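Local atomic coordinates of cellulose 1,4-beta-cellobiosidase (Thermobifida fusca, PDB entry 4JJJ), a protein that probably cleaves cellulose chains to release cellobiose, the part described here being its glycoside hydrolase family 48 domain. Residues E81-P86 with D167-I172; H46-E51 with W148-D153. The protein carries 1 engineered substitution. All blocks are in the same frame, centred on the assembly; numbering follows the deposited sequence.

Overall arrangement
Both contacts are buried, their centres about 9 Å apart, and both reach the same four-stranded antiparallel sheet. The centre of interaction 2 lies about 12 Å from the centre of the chain, and interaction 1 is farther out. Interaction 2 pairs strand 47-49 with strand 149-151, and strand 170-173 of interaction 1 follows as the next strand, joined by a probable hydrogen bond from D151 N to A170 O (2.9 Å). In interaction 2 antiparallel backbone bonds run between a zinc-bridged end and a sugar-binding end. In interaction 1 the turn after helix 71-83 meets the sheet through aromatic and proline packing and two waters, and its zinc lies on the helix side.

Interaction 1. Residues E81-P86 with D167-I172; sequences ETFIIP and DAPAYI. With ZN (zinc ion), chain B.
Y171 reaches from its strand into the turn that ends helix 71-83, and its phenol oxygen lies against the backbone of F83 to P86. From CB, a chi1 of -75° sets CG beside the backbone N and starts the ring on its way to the turn. Farther out the ring carbons begin to touch: CE1 of Y171 approaches F83 O, while CE2 has I84 O at 3.7 Å, in plane at the ring edge. The same CE2 lies 3.9 Å from P86 CG, the ring and the proline crossing obliquely. Y171 CZ comes to 3.4 Å from F83 O. At the tip, Y171 OH hydrogen-bonds water 1 (2.7 Å), which also lies within hydrogen-bonding distance of T82 O (3.1 Å), where other acceptors compete for its protons. A second water donates to F83 O and P169 O, each at 2.8 Å, bridging the two backbones. Beside it, F83 CD1 packs on P169 CD (3.6 Å), and T82 CG2 covers the centre of one ring face. On the helix, the CB of E81 points away from 167-172; its OE1 binds zinc at 2.1 Å together with K255 and two waters, and its OE2 is held by Y144. Around the contact, F83 and P169 rest on strand 27-30, and Y171 meets Y219 edge-to-face. I84 packs the turn against both strand 149-151 and the start of helix 50-67.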
loop_
_atom_site.group_PDB
_atom_site.type_symbol
_atom_site.label_atom_id
_atom_site.label_comp_id
_atom_site.label_asym_id
_atom_site.label_seq_id
_atom_site.Cartn_x
_atom_site.Cartn_y
_atom_site.Cartn_z
ATOM N N GLU A 81 10.550 -6.970 11.968
ATOM C CA GLU A 81 10.034 -7.950 12.954
ATOM C C GLU A 81 9.848 -7.354 14.312
ATOM O O GLU A 81 8.922 -7.743 15.049
ATOM C CB GLU A 81 10.954 -9.194 12.994
ATOM C CG GLU A 81 10.844 -10.081 11.828
ATOM C CD GLU A 81 11.649 -11.352 11.953
ATOM O OE1 GLU A 81 12.653 -11.243 12.713
ATOM O OE2 GLU A 81 11.295 -12.360 11.332
ATOM N N THR A 82 10.664 -6.411 14.694
ATOM C CA THR A 82 10.592 -5.807 15.989
ATOM C C THR A 82 9.497 -4.791 16.164
ATOM O O THR A 82 8.861 -4.709 17.214
ATOM C CB THR A 82 11.972 -5.195 16.402
ATOM O OG1 THR A 82 12.980 -6.197 16.307
ATOM C CG2 THR A 82 11.991 -4.610 17.734
ATOM N N PHE A 83 9.246 -4.036 15.079
ATOM C CA PHE A 83 8.470 -2.813 15.214
ATOM C C PHE A 83 7.141 -2.782 14.459
ATOM O O PHE A 83 6.334 -1.953 14.746
ATOM C CB PHE A 83 9.272 -1.552 14.919
ATOM C CG PHE A 83 10.418 -1.366 15.848
ATOM C CD1 PHE A 83 10.171 -1.188 17.206
ATOM C CD2 PHE A 83 11.719 -1.403 15.367
ATOM C CE1 PHE A 83 11.250 -1.008 18.101
ATOM C CE2 PHE A 83 12.802 -1.181 16.215
ATOM C CZ PHE A 83 12.547 -1.025 17.549
ATOM N N ILE A 84 6.975 -3.583 13.424
ATOM C CA ILE A 84 5.776 -3.460 12.595
ATOM C C ILE A 84 5.037 -4.776 12.285
ATOM O O ILE A 84 3.924 -4.690 11.835
ATOM C CB ILE A 84 6.045 -2.660 11.318
ATOM C CG1 ILE A 84 4.771 -1.942 10.823
ATOM C CG2 ILE A 84 6.705 -3.494 10.244
ATOM C CD1 ILE A 84 5.028 -0.921 9.712
ATOM N N ILE A 85 5.652 -5.929 12.534
ATOM C CA ILE A 85 4.927 -7.197 12.501
ATOM C C ILE A 85 4.497 -7.387 13.958
ATOM O O ILE A 85 5.336 -7.598 14.787
ATOM C CB ILE A 85 5.790 -8.359 12.025
ATOM C CG1 ILE A 85 6.230 -8.078 10.567
ATOM C CG2 ILE A 85 4.974 -9.634 12.145
ATOM C CD1 ILE A 85 7.029 -9.167 9.915
ATOM N N PRO A 86 3.210 -7.286 14.276
ATOM C CA PRO A 86 2.807 -7.344 15.658
ATOM C C PRO A 86 3.367 -8.547 16.374
ATOM O O PRO A 86 3.241 -9.692 15.866
ATOM C CB PRO A 86 1.252 -7.368 15.534
ATOM C CG PRO A 86 0.968 -6.573 14.241
ATOM C CD PRO A 86 2.073 -7.092 13.348
ATOM N N ASP A 167 8.786 4.644 23.666
ATOM C CA ASP A 167 9.839 3.666 23.569
ATOM C C ASP A 167 9.851 2.867 22.257
ATOM O O ASP A 167 10.900 2.322 21.916
ATOM C CB ASP A 167 9.795 2.736 24.782
ATOM C CG ASP A 167 9.948 3.518 26.113
ATOM O OD1 ASP A 167 11.012 3.990 26.412
ATOM O OD2 ASP A 167 8.943 3.698 26.781
ATOM N N ALA A 168 8.726 2.759 21.569
ATOM C CA ALA A 168 8.678 2.065 20.279
ATOM C C ALA A 168 7.659 2.899 19.447
ATOM O O ALA A 168 6.776 3.573 20.019
ATOM C CB ALA A 168 8.174 0.687 20.430
ATOM N N PRO A 169 7.741 2.849 18.124
ATOM C CA PRO A 169 6.678 3.381 17.348
ATOM C C PRO A 169 5.296 2.871 17.778
ATOM O O PRO A 169 5.172 1.642 18.061
ATOM C CB PRO A 169 7.028 2.852 15.926
ATOM C CG PRO A 169 8.540 2.662 15.912
ATOM C CD PRO A 169 8.751 2.147 17.290
ATOM N N ALA A 170 4.258 3.712 17.785
ATOM C CA ALA A 170 2.922 3.250 18.149
ATOM C C ALA A 170 2.182 2.590 16.977
ATOM O O ALA A 170 2.222 3.154 15.866
ATOM C CB ALA A 170 2.098 4.366 18.687
ATOM N N TYR A 171 1.452 1.523 17.232
ATOM C CA TYR A 171 0.571 0.956 16.170
ATOM C C TYR A 171 -0.676 1.738 16.147
ATOM O O TYR A 171 -1.400 1.796 17.141
ATOM C CB TYR A 171 0.278 -0.534 16.508
ATOM C CG TYR A 171 1.384 -1.495 16.258
ATOM C CD1 TYR A 171 2.319 -1.828 17.271
ATOM C CD2 TYR A 171 1.521 -2.174 15.047
ATOM C CE1 TYR A 171 3.339 -2.771 17.022
ATOM C CE2 TYR A 171 2.525 -3.090 14.804
ATOM C CZ TYR A 171 3.448 -3.408 15.801
ATOM O OH TYR A 171 4.447 -4.364 15.557
ATOM N N ILE A 172 -1.014 2.374 15.009
ATOM C CA ILE A 172 -2.150 3.208 14.898
ATOM C C ILE A 172 -2.893 2.902 13.590
ATOM O O ILE A 172 -2.366 2.207 12.706
ATOM C CB ILE A 172 -1.743 4.718 14.882
ATOM C CG1 ILE A 172 -0.668 5.064 13.877
ATOM C CG2 ILE A 172 -1.235 5.064 16.297
ATOM C CD1 ILE A 172 -0.679 6.554 13.558
HETATM ZN ZN ZN B . 14.584 -12.187 12.662
HETATM O O HOH W 1 5.828 -4.966 17.758
HETATM O O HOH W 2 6.580 -0.609 17.176
HETATM O O HOH W 3 16.143 -13.666 13.063
HETATM O O HOH W 4 15.593 -10.491 12.863
#

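Interaction 2. Residues H46-E51 with W148-D153. With ZN (zinc ion), chain C; BGC (beta-D-glucopyranose), chain D; BGC (beta-D-glucopyranose), chain E.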
loop_
_atom_site.group_PDB
_atom_site.type_symbol
_atom_site.label_atom_id
_atom_site.label_comp_id
_atom_site.label_asym_id
_atom_site.label_seq_id
_atom_site.Cartn_x
_atom_site.Cartn_y
_atom_site.Cartn_z
ATOM N N HIS A 46 6.201 11.810 10.000
ATOM C CA HIS A 46 6.914 10.915 10.847
ATOM C C HIS A 46 6.022 9.848 11.463
ATOM O O HIS A 46 6.450 9.106 12.335
ATOM C CB HIS A 46 7.665 11.677 11.928
ATOM C CG HIS A 46 8.817 12.474 11.396
ATOM N ND1 HIS A 46 9.695 13.206 12.175
ATOM C CD2 HIS A 46 9.239 12.635 10.122
ATOM C CE1 HIS A 46 10.592 13.780 11.391
ATOM N NE2 HIS A 46 10.352 13.426 10.146
ATOM N N GLN A 47 4.865 9.594 10.806
ATOM C CA GLN A 47 4.374 8.287 10.780
ATOM C C GLN A 47 5.308 7.484 9.930
ATOM O O GLN A 47 6.104 8.041 9.225
ATOM C CB GLN A 47 2.951 8.244 10.188
ATOM C CG GLN A 47 1.912 8.855 11.140
ATOM C CD GLN A 47 0.590 9.122 10.512
ATOM O OE1 GLN A 47 0.455 9.220 9.280
ATOM N NE2 GLN A 47 -0.450 9.293 11.336
ATOM N N THR A 48 5.157 6.189 9.877
ATOM C CA THR A 48 5.714 5.381 8.827
ATOM C C THR A 48 4.775 4.222 8.516
ATOM O O THR A 48 3.672 4.080 9.054
ATOM C CB THR A 48 7.110 4.830 9.133
ATOM O OG1 THR A 48 7.744 4.534 7.850
ATOM C CG2 THR A 48 7.184 3.667 10.051
ATOM N N THR A 49 5.198 3.443 7.556
ATOM C CA THR A 49 4.328 2.521 6.850
ATOM C C THR A 49 5.025 1.235 6.572
ATOM O O THR A 49 6.288 1.186 6.460
ATOM C CB THR A 49 3.891 3.078 5.465
ATOM O OG1 THR A 49 5.042 3.389 4.697
ATOM C CG2 THR A 49 3.081 4.349 5.692
ATOM N N SER A 50 4.259 0.198 6.353
ATOM C CA SER A 50 4.819 -1.042 5.898
ATOM C C SER A 50 5.415 -0.830 4.491
ATOM O O SER A 50 6.418 -1.490 4.112
ATOM C CB SER A 50 3.832 -2.208 6.007
ATOM O OG SER A 50 2.725 -1.961 5.198
ATOM N N GLU A 51 4.862 0.069 3.712
ATOM C CA GLU A 51 5.453 0.474 2.499
ATOM C C GLU A 51 6.915 0.886 2.716
ATOM O O GLU A 51 7.807 0.493 1.983
ATOM C CB GLU A 51 4.594 1.604 1.885
ATOM C CG GLU A 51 5.273 2.433 0.804
ATOM C CD GLU A 51 4.337 3.520 0.363
ATOM O OE1 GLU A 51 4.470 4.666 0.847
ATOM O OE2 GLU A 51 3.367 3.203 -0.414
ATOM N N TRP A 148 0.009 -1.722 8.775
ATOM C CA TRP A 148 0.332 -0.758 7.725
ATOM C C TRP A 148 0.942 0.562 8.184
ATOM O O TRP A 148 1.576 1.226 7.351
ATOM C CB TRP A 148 -0.898 -0.495 6.823
ATOM C CG TRP A 148 -1.776 0.664 7.213
ATOM C CD1 TRP A 148 -2.803 0.706 8.150
ATOM C CD2 TRP A 148 -1.730 1.997 6.648
ATOM N NE1 TRP A 148 -3.336 1.946 8.157
ATOM C CE2 TRP A 148 -2.712 2.771 7.285
ATOM C CE3 TRP A 148 -0.922 2.613 5.678
ATOM C CZ2 TRP A 148 -2.957 4.093 6.920
ATOM C CZ3 TRP A 148 -1.173 3.947 5.314
ATOM C CH2 TRP A 148 -2.193 4.671 5.940
ATOM N N LEU A 149 0.665 0.959 9.400
ATOM C CA LEU A 149 0.910 2.375 9.837
ATOM C C LEU A 149 1.370 2.404 11.286
ATOM O O LEU A 149 0.762 1.789 12.227
ATOM C CB LEU A 149 -0.379 3.197 9.832
ATOM C CG LEU A 149 -0.273 4.700 9.955
ATOM C CD1 LEU A 149 0.484 5.370 8.848
ATOM C CD2 LEU A 149 -1.658 5.224 10.191
ATOM N N LEU A 150 2.521 3.076 11.484
ATOM C CA LEU A 150 3.084 3.399 12.817
ATOM C C LEU A 150 3.193 4.873 12.995
ATOM O O LEU A 150 3.291 5.635 12.022
ATOM C CB LEU A 150 4.466 2.823 12.996
ATOM C CG LEU A 150 4.618 1.292 12.868
ATOM C CD1 LEU A 150 6.100 0.949 12.847
ATOM C CD2 LEU A 150 3.936 0.553 14.008
ATOM N N ASP A 151 3.232 5.298 14.255
ATOM C CA ASP A 151 3.564 6.656 14.629
ATOM C C ASP A 151 4.967 6.638 15.253
ATOM O O ASP A 151 5.072 6.251 16.378
ATOM C CB ASP A 151 2.526 7.189 15.590
ATOM C CG ASP A 151 2.762 8.601 16.028
ATOM O OD1 ASP A 151 3.738 9.285 15.605
ATOM O OD2 ASP A 151 1.810 9.178 16.703
ATOM N N VAL A 152 5.974 6.940 14.454
ATOM C CA VAL A 152 7.388 6.709 14.854
ATOM C C VAL A 152 7.869 7.636 16.022
ATOM O O VAL A 152 8.534 7.157 16.891
ATOM C CB VAL A 152 8.287 6.837 13.620
ATOM C CG1 VAL A 152 9.753 6.474 14.053
ATOM C CG2 VAL A 152 7.877 5.880 12.539
ATOM N N ASP A 153 7.508 8.902 15.962
ATOM C CA ASP A 153 7.874 9.867 17.019
ATOM C C ASP A 153 6.777 10.009 18.060
ATOM O O ASP A 153 6.880 10.861 18.953
ATOM C CB ASP A 153 8.178 11.194 16.380
ATOM C CG ASP A 153 9.559 11.217 15.656
ATOM O OD1 ASP A 153 10.334 10.279 15.845
ATOM O OD2 ASP A 153 9.718 12.178 14.884
HETATM ZN ZN ZN C . 9.344 13.677 14.204
HETATM C C2 BGC D . -4.492 2.458 2.219
HETATM C C3 BGC D . -5.529 2.422 3.341
HETATM C C4 BGC D . -5.506 1.071 3.979
HETATM C C5 BGC D . -4.152 0.640 4.474
HETATM C C6 BGC D . -4.115 -0.752 5.093
HETATM C C1 BGC D . -3.200 1.920 2.764
HETATM O O1 BGC D . -2.230 1.854 1.707
HETATM O O2 BGC D . -4.311 3.770 1.643
HETATM O O3 BGC D . -6.818 2.644 2.714
HETATM O O4 BGC D . -6.294 1.299 5.200
HETATM O O5 BGC D . -3.273 0.633 3.336
HETATM O O6 BGC D . -4.636 -1.704 4.120
HETATM C C2 BGC E . 2.134 8.083 -0.955
HETATM C C3 BGC E . 2.278 6.572 -0.791
HETATM C C4 BGC E . 0.985 5.850 -1.270
HETATM C C5 BGC E . 0.509 6.363 -2.653
HETATM C C6 BGC E . -0.839 5.777 -3.002
HETATM C C1 BGC E . 1.705 8.460 -2.361
HETATM O O2 BGC E . 3.382 8.713 -0.702
HETATM O O3 BGC E . 2.567 6.314 0.605
HETATM O O4 BGC E . 1.246 4.432 -1.306
HETATM O O5 BGC E . 0.450 7.794 -2.602
HETATM O O6 BGC E . -1.801 6.092 -2.014
HETATM O O HOH W 5 5.596 10.813 14.587
HETATM O O HOH W 6 1.776 0.543 4.533
HETATM O O HOH W 7 10.666 15.386 14.292
HETATM O O HOH W 8 7.479 14.451 14.700
#
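H46 and D153 clamp a zinc ion across one end of a strand pair: H46 ND1 binds it at 2.1 Å, D153 OD2 is a second ligand, and two waters complete the set. A chi1 of -70° sets H46 CG beside the backbone N, which brings the ring to the metal. The imidazole and carboxylate planes stand 84° apart. ND1 and OD2 meet through the metal, not by a hydrogen bond, while R22 and Y31 hold D153 OD1. Beyond the zinc the strands run antiparallel. T48 and L150 form the hydrogen-bonded pair, T48 N to L150 O and L150 N to T48 O both measuring 2.9 Å; the latter is nearly straight (169° at the hydrogen), its donor above the carbonyl plane. V152 N to H46 O and S50 N to W148 O extend the pairing. The methyls T48 CG2 and V152 CG2 are tightly packed at 3.4 Å. At the far end the W148 indole is sandwiched: L149 CB sits over the centre of one face, and a glucose C5 lies 3.5 Å above the other, offset toward the rim. An alanine at W148 would probably deprive this sugar of its flat platform and leave N173 OD1 without its indole N-H partner. T49 OG1 caps A52 N as helix 50-67 begins, and E51 takes hydrogen bonds from another glucose, from O3 on OE1 (2.5 Å) and from O4 on OE2 (2.6 Å). E51 and W148 line glycan pockets; E51 is the predicted proton donor, so this junction probably forms part of the active site of the family 48 (alpha/alpha)6 fold.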